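Local coordinates for protein CmeC (Campylobacter jejuni, PDB 4MT4) that forms a trimeric outer membrane channel of the outer membrane factor family and probably exports compounds from the cell as part of an efflux system, at residues B[144-149]-B[450-455]; B[137-142]-B[278-283]; B[401-404]-B[408-411]. One frame throughout, in Å; residues are numbered along the deposited sequence.

Contact 1: B[144-149]-B[450-455]; sequences SEYDYE and FEQSED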
ATOM      1  N   SER B 144       5.650  18.838   5.489  1.00 43.42           N
ATOM      2  CA  SER B 144       5.751  18.605   4.054  1.00 47.40           C
ATOM      3  C   SER B 144       7.162  18.904   3.553  1.00 41.49           C
ATOM      4  O   SER B 144       7.623  18.309   2.582  1.00 40.77           O
ATOM      5  CB  SER B 144       4.730  19.455   3.291  1.00 40.59           C
ATOM      6  OG  SER B 144       5.031  20.835   3.396  1.00 40.02           O
ATOM      7  N   GLU B 145       7.839  19.833   4.222  1.00 35.56           N
ATOM      8  CA  GLU B 145       9.218  20.164   3.881  1.00 41.56           C
ATOM      9  C   GLU B 145      10.152  19.021   4.260  1.00 45.42           C
ATOM     10  O   GLU B 145      11.046  18.651   3.496  1.00 41.60           O
ATOM     11  CB  GLU B 145       9.655  21.455   4.575  1.00 38.89           C
ATOM     12  CG  GLU B 145       9.066  22.720   3.976  1.00 44.45           C
ATOM     13  CD  GLU B 145       9.606  23.976   4.632  1.00 41.10           C
ATOM     14  OE1 GLU B 145       9.617  24.043   5.879  1.00 50.46           O
ATOM     15  OE2 GLU B 145      10.028  24.892   3.897  1.00 46.42           O
ATOM     16  N   TYR B 146       9.935  18.463   5.447  1.00 42.08           N
ATOM     17  CA  TYR B 146      10.717  17.327   5.918  1.00 45.95           C
ATOM     18  C   TYR B 146      10.406  16.079   5.102  1.00 45.29           C
ATOM     19  O   TYR B 146      11.273  15.229   4.897  1.00 46.22           O
ATOM     20  CB  TYR B 146      10.449  17.072   7.401  1.00 37.82           C
ATOM     21  CG  TYR B 146      10.944  18.173   8.314  1.00 46.56           C
ATOM     22  CD1 TYR B 146      12.113  18.867   8.028  1.00 47.86           C
ATOM     23  CD2 TYR B 146      10.241  18.520   9.462  1.00 49.91           C
ATOM     24  CE1 TYR B 146      12.569  19.871   8.859  1.00 48.59           C
ATOM     25  CE2 TYR B 146      10.689  19.523  10.298  1.00 39.55           C
ATOM     26  CZ  TYR B 146      11.854  20.196   9.992  1.00 46.51           C
ATOM     27  OH  TYR B 146      12.304  21.197  10.821  1.00 51.61           O
ATOM     28  N   ASP B 147       9.161  15.974   4.643  1.00 43.94           N
ATOM     29  CA  ASP B 147       8.754  14.876   3.774  1.00 45.18           C
ATOM     30  C   ASP B 147       9.442  14.976   2.416  1.00 45.79           C
ATOM     31  O   ASP B 147       9.738  13.964   1.787  1.00 36.57           O
ATOM     32  CB  ASP B 147       7.234  14.859   3.587  1.00 38.32           C
ATOM     33  CG  ASP B 147       6.508  14.239   4.763  1.00 40.77           C
ATOM     34  OD1 ASP B 147       7.149  13.506   5.543  1.00 49.86           O
ATOM     35  OD2 ASP B 147       5.289  14.476   4.906  1.00 50.56           O
ATOM     36  N   TYR B 148       9.698  16.203   1.973  1.00 40.66           N
ATOM     37  CA  TYR B 148      10.402  16.423   0.715  1.00 43.49           C
ATOM     38  C   TYR B 148      11.869  16.034   0.843  1.00 44.68           C
ATOM     39  O   TYR B 148      12.446  15.436  -0.065  1.00 39.21           O
ATOM     40  CB  TYR B 148      10.288  17.881   0.270  1.00 33.06           C
ATOM     41  CG  TYR B 148      11.136  18.214  -0.940  1.00 38.23           C
ATOM     42  CD1 TYR B 148      10.743  17.825  -2.215  1.00 34.86           C
ATOM     43  CD2 TYR B 148      12.327  18.918  -0.808  1.00 43.99           C
ATOM     44  CE1 TYR B 148      11.514  18.127  -3.324  1.00 42.05           C
ATOM     45  CE2 TYR B 148      13.104  19.224  -1.910  1.00 41.82           C
ATOM     46  CZ  TYR B 148      12.693  18.826  -3.165  1.00 45.68           C
ATOM     47  OH  TYR B 148      13.462  19.129  -4.267  1.00 51.96           O
ATOM     48  N   GLU B 149      12.468  16.385   1.976  1.00 41.58           N
ATOM     49  CA  GLU B 149      13.849  16.022   2.265  1.00 39.80           C
ATOM     50  C   GLU B 149      13.992  14.509   2.365  1.00 50.59           C
ATOM     51  O   GLU B 149      14.974  13.932   1.900  1.00 54.13           O
ATOM     52  CB  GLU B 149      14.323  16.683   3.561  1.00 48.71           C
ATOM     53  CG  GLU B 149      14.348  18.204   3.519  1.00 46.18           C
ATOM     54  CD  GLU B 149      15.569  18.759   2.807  1.00 55.65           C
ATOM     55  OE1 GLU B 149      16.295  17.979   2.156  1.00 70.54           O
ATOM     56  OE2 GLU B 149      15.807  19.980   2.908  1.00 67.01           O
ATOM     57  N   PHE B 450      21.230  15.632   6.326  1.00 53.95           N
ATOM     58  CA  PHE B 450      20.167  16.545   6.727  1.00 56.96           C
ATOM     59  C   PHE B 450      20.376  17.053   8.149  1.00 59.64           C
ATOM     60  O   PHE B 450      20.711  16.286   9.051  1.00 54.66           O
ATOM     61  CB  PHE B 450      18.800  15.864   6.609  1.00 49.38           C
ATOM     62  CG  PHE B 450      17.668  16.666   7.192  1.00 62.07           C
ATOM     63  CD1 PHE B 450      17.110  17.718   6.485  1.00 54.86           C
ATOM     64  CD2 PHE B 450      17.155  16.360   8.443  1.00 51.03           C
ATOM     65  CE1 PHE B 450      16.068  18.453   7.015  1.00 60.41           C
ATOM     66  CE2 PHE B 450      16.113  17.092   8.980  1.00 55.69           C
ATOM     67  CZ  PHE B 450      15.568  18.141   8.264  1.00 52.39           C
ATOM     68  N   GLU B 451      20.182  18.355   8.337  1.00 58.67           N
ATOM     69  CA  GLU B 451      20.249  18.961   9.660  1.00 64.84           C
ATOM     70  C   GLU B 451      19.012  19.821   9.901  1.00 58.41           C
ATOM     71  O   GLU B 451      18.814  20.843   9.243  1.00 55.46           O
ATOM     72  CB  GLU B 451      21.528  19.791   9.812  1.00 59.71           C
ATOM     73  CG  GLU B 451      22.819  18.987   9.700  1.00 60.26           C
ATOM     74  CD  GLU B 451      23.084  18.108  10.913  1.00 68.76           C
ATOM     75  OE1 GLU B 451      22.358  18.233  11.921  1.00 51.36           O
ATOM     76  OE2 GLU B 451      24.029  17.292  10.856  1.00 81.88           O
ATOM     77  N   GLN B 452      18.181  19.393  10.847  1.00 58.80           N
ATOM     78  CA  GLN B 452      16.893  20.030  11.104  1.00 57.27           C
ATOM     79  C   GLN B 452      17.026  21.491  11.528  1.00 63.57           C
ATOM     80  O   GLN B 452      16.161  22.316  11.227  1.00 75.55           O
ATOM     81  CB  GLN B 452      16.129  19.244  12.176  1.00 43.44           C
ATOM     82  CG  GLN B 452      14.758  19.804  12.515  1.00 51.78           C
ATOM     83  CD  GLN B 452      14.068  19.029  13.618  1.00 49.72           C
ATOM     84  OE1 GLN B 452      13.924  17.809  13.541  1.00 61.13           O
ATOM     85  NE2 GLN B 452      13.644  19.734  14.661  1.00 59.28           N
ATOM     86  N   SER B 453      18.117  21.808  12.217  1.00 65.75           N
ATOM     87  CA  SER B 453      18.320  23.144  12.772  1.00 79.45           C
ATOM     88  C   SER B 453      18.521  24.218  11.701  1.00 74.61           C
ATOM     89  O   SER B 453      18.305  25.403  11.958  1.00 85.33           O
ATOM     90  CB  SER B 453      19.516  23.133  13.725  1.00 78.43           C
ATOM     91  OG  SER B 453      20.674  22.623  13.081  1.00 86.76           O
ATOM     92  N   GLU B 454      18.933  23.803  10.508  1.00 65.87           N
ATOM     93  CA  GLU B 454      19.214  24.739   9.423  1.00 75.16           C
ATOM     94  C   GLU B 454      17.944  25.341   8.826  1.00 78.38           C
ATOM     95  O   GLU B 454      16.832  24.917   9.141  1.00 67.25           O
ATOM     96  CB  GLU B 454      20.018  24.047   8.322  1.00 64.09           C
ATOM     97  CG  GLU B 454      21.387  23.548   8.758  1.00 75.23           C
ATOM     98  CD  GLU B 454      22.144  22.873   7.631  1.00 76.36           C
ATOM     99  OE1 GLU B 454      21.617  22.835   6.499  1.00 85.18           O
ATOM    100  OE2 GLU B 454      23.265  22.378   7.875  1.00 72.65           O
ATOM    101  N   ASP B 455      18.121  26.338   7.963  1.00 74.06           N
ATOM    102  CA  ASP B 455      17.003  26.940   7.245  1.00 62.43           C
ATOM    103  C   ASP B 455      16.517  25.975   6.168  1.00 57.59           C
ATOM    104  O   ASP B 455      17.085  25.911   5.079  1.00 53.01           O
ATOM    105  CB  ASP B 455      17.413  28.279   6.623  1.00 68.22           C
ATOM    106  CG  ASP B 455      16.221  29.109   6.176  1.00 74.19           C
ATOM    107  OD1 ASP B 455      15.104  28.559   6.066  1.00 68.33           O
ATOM    108  OD2 ASP B 455      16.407  30.319   5.925  1.00 77.85           O
TER

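Contact 2: B[137-142]-B[278-283]; sequences SKSGFK and SLEKLT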
ATOM      1  N   SER B 137      -1.680  24.179  10.338  1.00 39.18           N
ATOM      2  CA  SER B 137      -1.279  24.189   8.935  1.00 46.29           C
ATOM      3  C   SER B 137       0.188  24.570   8.775  1.00 46.89           C
ATOM      4  O   SER B 137       0.852  24.135   7.835  1.00 46.05           O
ATOM      5  CB  SER B 137      -2.153  25.152   8.135  1.00 36.57           C
ATOM      6  OG  SER B 137      -3.495  24.702   8.105  1.00 50.17           O
ATOM      7  N   LYS B 138       0.683  25.392   9.693  1.00 42.48           N
ATOM      8  CA  LYS B 138       2.085  25.789   9.677  1.00 46.60           C
ATOM      9  C   LYS B 138       2.966  24.589   9.993  1.00 42.02           C
ATOM     10  O   LYS B 138       4.053  24.437   9.436  1.00 40.20           O
ATOM     11  CB  LYS B 138       2.336  26.919  10.677  1.00 39.67           C
ATOM     12  CG  LYS B 138       3.594  27.732  10.408  1.00 38.96           C
ATOM     13  CD  LYS B 138       3.631  28.978  11.284  1.00 56.27           C
ATOM     14  CE  LYS B 138       4.726  29.945  10.850  1.00 72.57           C
ATOM     15  NZ  LYS B 138       6.097  29.425  11.113  1.00 73.61           N
ATOM     16  N   SER B 139       2.482  23.736  10.890  1.00 40.65           N
ATOM     17  CA  SER B 139       3.179  22.503  11.232  1.00 44.34           C
ATOM     18  C   SER B 139       3.012  21.474  10.117  1.00 44.01           C
ATOM     19  O   SER B 139       3.881  20.631   9.896  1.00 42.58           O
ATOM     20  CB  SER B 139       2.656  21.944  12.554  1.00 35.96           C
ATOM     21  OG  SER B 139       2.859  22.865  13.611  1.00 44.54           O
ATOM     22  N   GLY B 140       1.885  21.551   9.418  1.00 47.17           N
ATOM     23  CA  GLY B 140       1.625  20.684   8.285  1.00 38.91           C
ATOM     24  C   GLY B 140       2.551  21.004   7.130  1.00 46.66           C
ATOM     25  O   GLY B 140       2.994  20.111   6.410  1.00 45.39           O
ATOM     26  N   PHE B 141       2.843  22.291   6.954  1.00 44.57           N
ATOM     27  CA  PHE B 141       3.758  22.735   5.909  1.00 51.30           C
ATOM     28  C   PHE B 141       5.192  22.327   6.230  1.00 42.90           C
ATOM     29  O   PHE B 141       5.918  21.857   5.357  1.00 43.25           O
ATOM     30  CB  PHE B 141       3.680  24.251   5.719  1.00 34.96           C
ATOM     31  CG  PHE B 141       4.802  24.811   4.887  1.00 43.26           C
ATOM     32  CD1 PHE B 141       4.842  24.591   3.520  1.00 35.75           C
ATOM     33  CD2 PHE B 141       5.819  25.546   5.473  1.00 40.93           C
ATOM     34  CE1 PHE B 141       5.873  25.094   2.752  1.00 39.77           C
ATOM     35  CE2 PHE B 141       6.854  26.055   4.710  1.00 44.65           C
ATOM     36  CZ  PHE B 141       6.880  25.828   3.347  1.00 37.17           C
ATOM     37  N   LYS B 142       5.592  22.514   7.485  1.00 39.49           N
ATOM     38  CA  LYS B 142       6.925  22.123   7.933  1.00 44.70           C
ATOM     39  C   LYS B 142       7.125  20.618   7.790  1.00 41.39           C
ATOM     40  O   LYS B 142       8.226  20.153   7.499  1.00 45.73           O
ATOM     41  CB  LYS B 142       7.156  22.545   9.386  1.00 48.11           C
ATOM     42  CG  LYS B 142       7.363  24.039   9.576  1.00 58.12           C
ATOM     43  CD  LYS B 142       7.778  24.357  11.006  1.00 67.90           C
ATOM     44  CE  LYS B 142       8.099  25.834  11.180  1.00 79.68           C
ATOM     45  NZ  LYS B 142       8.571  26.144  12.560  1.00 91.94           N
ATOM     46  N   SER B 278       7.596  13.464  11.318  1.00 41.23           N
ATOM     47  CA  SER B 278       6.707  12.804  12.259  1.00 37.74           C
ATOM     48  C   SER B 278       6.464  13.690  13.479  1.00 50.92           C
ATOM     49  O   SER B 278       5.383  13.670  14.069  1.00 35.96           O
ATOM     50  CB  SER B 278       7.289  11.454  12.679  1.00 45.22           C
ATOM     51  OG  SER B 278       6.322  10.659  13.338  1.00 58.29           O
ATOM     52  N   LEU B 279       7.474  14.473  13.845  1.00 40.09           N
ATOM     53  CA  LEU B 279       7.356  15.404  14.958  1.00 38.16           C
ATOM     54  C   LEU B 279       6.352  16.510  14.642  1.00 51.62           C
ATOM     55  O   LEU B 279       5.449  16.785  15.430  1.00 43.15           O
ATOM     56  CB  LEU B 279       8.715  16.016  15.298  1.00 47.63           C
ATOM     57  CG  LEU B 279       8.707  17.065  16.412  1.00 55.65           C
ATOM     58  CD1 LEU B 279       8.462  16.401  17.758  1.00 52.45           C
ATOM     59  CD2 LEU B 279       9.995  17.882  16.428  1.00 64.75           C
ATOM     60  N   GLU B 280       6.512  17.133  13.477  1.00 40.76           N
ATOM     61  CA  GLU B 280       5.662  18.249  13.074  1.00 47.28           C
ATOM     62  C   GLU B 280       4.207  17.839  12.905  1.00 47.03           C
ATOM     63  O   GLU B 280       3.297  18.625  13.166  1.00 45.25           O
ATOM     64  CB  GLU B 280       6.178  18.867  11.774  1.00 33.49           C
ATOM     65  CG  GLU B 280       7.524  19.559  11.911  1.00 34.08           C
ATOM     66  CD  GLU B 280       7.462  20.841  12.727  1.00 55.49           C
ATOM     67  OE1 GLU B 280       6.348  21.353  12.978  1.00 52.00           O
ATOM     68  OE2 GLU B 280       8.537  21.344  13.114  1.00 58.04           O
ATOM     69  N   LYS B 281       3.988  16.606  12.464  1.00 43.90           N
ATOM     70  CA  LYS B 281       2.636  16.090  12.313  1.00 49.67           C
ATOM     71  C   LYS B 281       1.993  15.862  13.676  1.00 51.05           C
ATOM     72  O   LYS B 281       0.768  15.850  13.803  1.00 43.49           O
ATOM     73  CB  LYS B 281       2.642  14.799  11.497  1.00 41.11           C
ATOM     74  CG  LYS B 281       2.983  15.015  10.033  1.00 50.71           C
ATOM     75  CD  LYS B 281       3.024  13.710   9.266  1.00 45.73           C
ATOM     76  CE  LYS B 281       3.432  13.936   7.817  1.00 51.60           C
ATOM     77  NZ  LYS B 281       3.447  12.671   7.031  1.00 61.37           N
ATOM     78  N   LEU B 282       2.829  15.693  14.696  1.00 48.17           N
ATOM     79  CA  LEU B 282       2.345  15.520  16.060  1.00 40.23           C
ATOM     80  C   LEU B 282       1.900  16.853  16.660  1.00 44.99           C
ATOM     81  O   LEU B 282       0.847  16.931  17.294  1.00 41.19           O
ATOM     82  CB  LEU B 282       3.421  14.878  16.936  1.00 41.10           C
ATOM     83  CG  LEU B 282       3.131  14.788  18.437  1.00 42.15           C
ATOM     84  CD1 LEU B 282       1.837  14.029  18.702  1.00 35.63           C
ATOM     85  CD2 LEU B 282       4.298  14.145  19.168  1.00 45.62           C
ATOM     86  N   THR B 283       2.696  17.901  16.454  1.00 37.32           N
ATOM     87  CA  THR B 283       2.335  19.237  16.936  1.00 53.87           C
ATOM     88  C   THR B 283       1.123  19.760  16.183  1.00 40.82           C
ATOM     89  O   THR B 283       0.343  20.550  16.710  1.00 43.66           O
ATOM     90  CB  THR B 283       3.481  20.254  16.771  1.00 48.07           C
ATOM     91  OG1 THR B 283       3.291  20.998  15.561  1.00 69.72           O
ATOM     92  CG2 THR B 283       4.826  19.553  16.723  1.00 28.20           C
TER
HETATM   93  O   HOH W   1       5.418  23.656  14.652  1.00 57.31           O

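Contact 3: B[401-404]-B[408-411]; sequences KERY and EMSL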
ATOM      1  N   LYS B 401      43.568 -26.763 -15.632  1.00 57.70           N
ATOM      2  CA  LYS B 401      43.613 -26.630 -17.084  1.00 57.93           C
ATOM      3  C   LYS B 401      44.897 -27.231 -17.642  1.00 56.77           C
ATOM      4  O   LYS B 401      44.883 -27.891 -18.681  1.00 52.38           O
ATOM      5  CB  LYS B 401      43.495 -25.163 -17.505  1.00 46.95           C
ATOM      6  CG  LYS B 401      43.673 -24.944 -19.001  1.00 55.17           C
ATOM      7  CD  LYS B 401      43.486 -23.489 -19.392  1.00 68.66           C
ATOM      8  CE  LYS B 401      43.923 -23.251 -20.829  1.00 82.01           C
ATOM      9  NZ  LYS B 401      43.266 -24.197 -21.773  1.00 82.08           N
ATOM     10  N   GLU B 402      46.005 -26.996 -16.945  1.00 54.92           N
ATOM     11  CA  GLU B 402      47.298 -27.551 -17.330  1.00 57.50           C
ATOM     12  C   GLU B 402      47.264 -29.075 -17.339  1.00 50.10           C
ATOM     13  O   GLU B 402      47.814 -29.716 -18.235  1.00 70.34           O
ATOM     14  CB  GLU B 402      48.396 -27.059 -16.379  1.00 59.64           C
ATOM     15  CG  GLU B 402      48.640 -25.560 -16.423  1.00 50.46           C
ATOM     16  CD  GLU B 402      49.557 -25.083 -15.312  1.00 70.24           C
ATOM     17  OE1 GLU B 402      49.803 -25.861 -14.365  1.00 72.63           O
ATOM     18  OE2 GLU B 402      50.033 -23.930 -15.385  1.00 78.99           O
ATOM     19  N   ARG B 403      46.605 -29.647 -16.335  1.00 47.12           N
ATOM     20  CA  ARG B 403      46.523 -31.094 -16.184  1.00 48.13           C
ATOM     21  C   ARG B 403      45.587 -31.723 -17.210  1.00 54.20           C
ATOM     22  O   ARG B 403      45.852 -32.815 -17.714  1.00 63.28           O
ATOM     23  CB  ARG B 403      46.068 -31.455 -14.768  1.00 46.41           C
ATOM     24  CG  ARG B 403      47.039 -31.023 -13.681  1.00 49.83           C
ATOM     25  CD  ARG B 403      46.590 -31.503 -12.307  1.00 53.79           C
ATOM     26  NE  ARG B 403      47.591 -31.220 -11.282  1.00 58.33           N
ATOM     27  CZ  ARG B 403      47.474 -31.571 -10.006  1.00 65.48           C
ATOM     28  NH1 ARG B 403      46.398 -32.223  -9.589  1.00 56.67           N
ATOM     29  NH2 ARG B 403      48.438 -31.270  -9.145  1.00 59.38           N
ATOM     30  N   TYR B 404      44.490 -31.036 -17.514  1.00 54.46           N
ATOM     31  CA  TYR B 404      43.538 -31.535 -18.498  1.00 55.49           C
ATOM     32  C   TYR B 404      44.145 -31.549 -19.896  1.00 52.12           C
ATOM     33  O   TYR B 404      43.859 -32.436 -20.697  1.00 52.56           O
ATOM     34  CB  TYR B 404      42.259 -30.694 -18.494  1.00 56.60           C
ATOM     35  CG  TYR B 404      41.332 -31.005 -19.650  1.00 44.55           C
ATOM     36  CD1 TYR B 404      40.482 -32.102 -19.608  1.00 41.65           C
ATOM     37  CD2 TYR B 404      41.311 -30.203 -20.786  1.00 37.94           C
ATOM     38  CE1 TYR B 404      39.638 -32.394 -20.664  1.00 44.53           C
ATOM     39  CE2 TYR B 404      40.471 -30.488 -21.845  1.00 42.63           C
ATOM     40  CZ  TYR B 404      39.636 -31.583 -21.779  1.00 43.48           C
ATOM     41  OH  TYR B 404      38.796 -31.871 -22.830  1.00 63.74           O
ATOM     42  N   GLU B 408      45.910 -35.487 -17.794  1.00 60.35           N
ATOM     43  CA  GLU B 408      46.069 -35.939 -16.416  1.00 54.53           C
ATOM     44  C   GLU B 408      44.888 -35.532 -15.536  1.00 63.44           C
ATOM     45  O   GLU B 408      44.976 -35.562 -14.308  1.00 57.70           O
ATOM     46  CB  GLU B 408      47.376 -35.402 -15.829  1.00 58.67           C
ATOM     47  CG  GLU B 408      48.620 -36.021 -16.445  1.00 66.06           C
ATOM     48  CD  GLU B 408      49.894 -35.585 -15.749  1.00 75.62           C
ATOM     49  OE1 GLU B 408      49.827 -34.651 -14.925  1.00 68.90           O
ATOM     50  OE2 GLU B 408      50.959 -36.179 -16.026  1.00 77.05           O
ATOM     51  N   MET B 409      43.785 -35.156 -16.174  1.00 57.38           N
ATOM     52  CA  MET B 409      42.549 -34.858 -15.460  1.00 55.26           C
ATOM     53  C   MET B 409      41.343 -35.074 -16.368  1.00 45.84           C
ATOM     54  O   MET B 409      41.354 -34.682 -17.534  1.00 49.19           O
ATOM     55  CB  MET B 409      42.557 -33.425 -14.920  1.00 50.55           C
ATOM     56  CG  MET B 409      41.272 -33.035 -14.200  1.00 63.13           C
ATOM     57  SD  MET B 409      41.311 -31.391 -13.460  1.00 57.86           S
ATOM     58  CE  MET B 409      42.562 -31.610 -12.197  1.00 52.83           C
ATOM     59  N   SER B 410      40.306 -35.706 -15.826  1.00 40.43           N
ATOM     60  CA  SER B 410      39.080 -35.950 -16.574  1.00 55.80           C
ATOM     61  C   SER B 410      38.402 -34.637 -16.946  1.00 59.02           C
ATOM     62  O   SER B 410      38.577 -33.624 -16.266  1.00 47.12           O
ATOM     63  CB  SER B 410      38.121 -36.823 -15.762  1.00 50.25           C
ATOM     64  OG  SER B 410      37.675 -36.139 -14.603  1.00 57.30           O
ATOM     65  N   LEU B 411      37.635 -34.661 -18.032  1.00 59.59           N
ATOM     66  CA  LEU B 411      36.904 -33.485 -18.487  1.00 65.47           C
ATOM     67  C   LEU B 411      35.921 -33.010 -17.425  1.00 56.21           C
ATOM     68  O   LEU B 411      35.758 -31.811 -17.205  1.00 54.10           O
ATOM     69  CB  LEU B 411      36.162 -33.788 -19.791  1.00 60.05           C
ATOM     70  CG  LEU B 411      35.245 -32.692 -20.338  1.00 58.24           C
ATOM     71  CD1 LEU B 411      36.041 -31.456 -20.737  1.00 54.72           C
ATOM     72  CD2 LEU B 411      34.426 -33.211 -21.510  1.00 45.14           C
TER

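Contact 1: B[144-149]-B[450-455]
Tyr-146, on helix 129-195, and Phe-450, in the loop that follows helix 411-445, bury the most surface here, and their rings meet at a steep angle. The planes are 82° apart and the centroids 5.7 Å from each other. The tip of the phenylalanine makes the approach: Phe-450 CZ lies 3.5 Å from Tyr-146 CE1 and equally near CD1 of the same ring. Tyr-146 CE1 lies at the edge of the Phe-450 ring, near its plane. With CG anti to the backbone N (chi1 172°), the benzyl group of Phe-450 extends toward the helix. Farther out on the tyrosine, the phenol oxygen lies against aliphatic carbon, Tyr-146 OH being 3.3 Å from Gln-452 CG. The glutamine chain runs across the end of the phenol at about a right angle.

One turn along the helix, Glu-149 brings its CG obliquely against the Phe-450 ring, 3.9 Å from CE1. Its chain is bent at chi2 (-80°), and carbon, not a carboxylate oxygen, comes closest to the ring. Pro-273 of helix 273-293 touches both Glu-149 and Phe-450, while Thr-456 and Ile-460 of helix 456-463 pack on this face of helix 129-195. The loop is also tied by backbone hydrogen bonds between Gln-452 and Leu-270, and just past it Ser-457 OG bonds Glu-145 OE2.

The contact thus joins the segment after the last long helix to the helical body of this outer membrane factor, within a single subunit. Its chemistry is largely apolar although three of the four touching residues are polar: ring carbons and methylenes meet, with one phenol oxygen set against a methylene. This suggests that fit and burial, more than directional bonds between the two segments, hold the loop to the helix.

Contact 2: B[137-142]-B[278-283]
Helices 137-142 and 278-283 pack antiparallel, their axes 169° apart in direction and 8.0 Å apart at closest approach, with Ser-139 and Glu-280 facing each other at a CA separation of 5.3 Å. The pair belongs to the long-helix bundle characteristic of outer membrane factors, and it joins the start of helix 129-195 to helix 273-293. A small side chain lies at the tight point: Ser-139 CB comes within 3.4 Å of the backbone oxygen Glu-280 O.

Glu-280 buries the most surface. Its chain bends at chi2 (-70°), bringing the carboxylate beside Lys-142, whose extended chain passes it obliquely. Carbon makes this approach, with Lys-142 CB 3.8 Å from Glu-280 CD. The ammonium group runs on past the acid, leaving Lys-142 NZ 4.8 Å from Glu-280 OE2, too far for a salt bridge, though a weak long-range attraction is possible. Glu-280 also packs on Ala-143.

The direct polar link between the helices joins two hydroxyls. Ser-139 OG and Thr-283 OG1 are hydrogen-bonded at 2.7 Å, and Arg-135 O, one turn earlier, is a second partner within reach of the serine hydroxyl. A water extends the network to the acid, lying 2.9 Å from Ser-139 OG and donating to Glu-280 OE1 at 3.0 Å.

Contact 3: B[401-404]-B[408-411]
A backbone hydrogen bond closes the turn between Arg-403 and Glu-408: Glu-408 N donates to Arg-403 O at 2.7 Å. The bond is bent, with an N-H...O angle of 145°, and the donor is tilted 25° from the carbonyl plane. This holds the end of helix 339-405 against the residues leading into helix 411-445, in the tight helix-to-helix turn at the far end of the bundle.

Apolar packing lies beyond it. The ring of Tyr-404 and the side chain of Leu-411 run side by side in the same direction, Leu-411 CD1 lying 3.7 Å from Tyr-404 CE1 and 3.5 Å from Tyr-404 OH. Arg-403 and Met-409 meet through carbon, with CB to CB at 4.0 Å, and the methionine's bend at chi3 (-66°) brings its CE to the same distance from Arg-403 CD.

A polar atom meets the tyrosine as well: Met-409 O approaches the ring edge, 3.4 Å from Tyr-404 CD1. Ser-410 caps helix 411-445 through Asp-413 N, and Tyr-404 stacks on Tyr-414.

Tyr-202 of a second subunit packs on Met-409 and makes a cation-pi contact with Arg-403. Arg-403 thus packs through carbon within the turn while its charged end meets a neighbouring ring, consistent with the turn contributing to the trimer interface.

Contacts 1 and 2 are neighbours, their centres 12 Å apart, and both use helix 129-195. They join directly where Tyr-146 packs on Glu-280 and where Asp-147 makes a long, weak ion pair with Lys-281. Contact 1 is buried and rests on rings and methylenes; contact 2, only partly buried, adds hydroxyls, a carboxylate and a water to close helix packing. Contact 3 stands apart, about 52 Å from contact 1 and 60 Å from contact 2 between nearest atoms. There, on the surface, a local backbone bond shapes a turn, and of the three it alone is touched by another subunit.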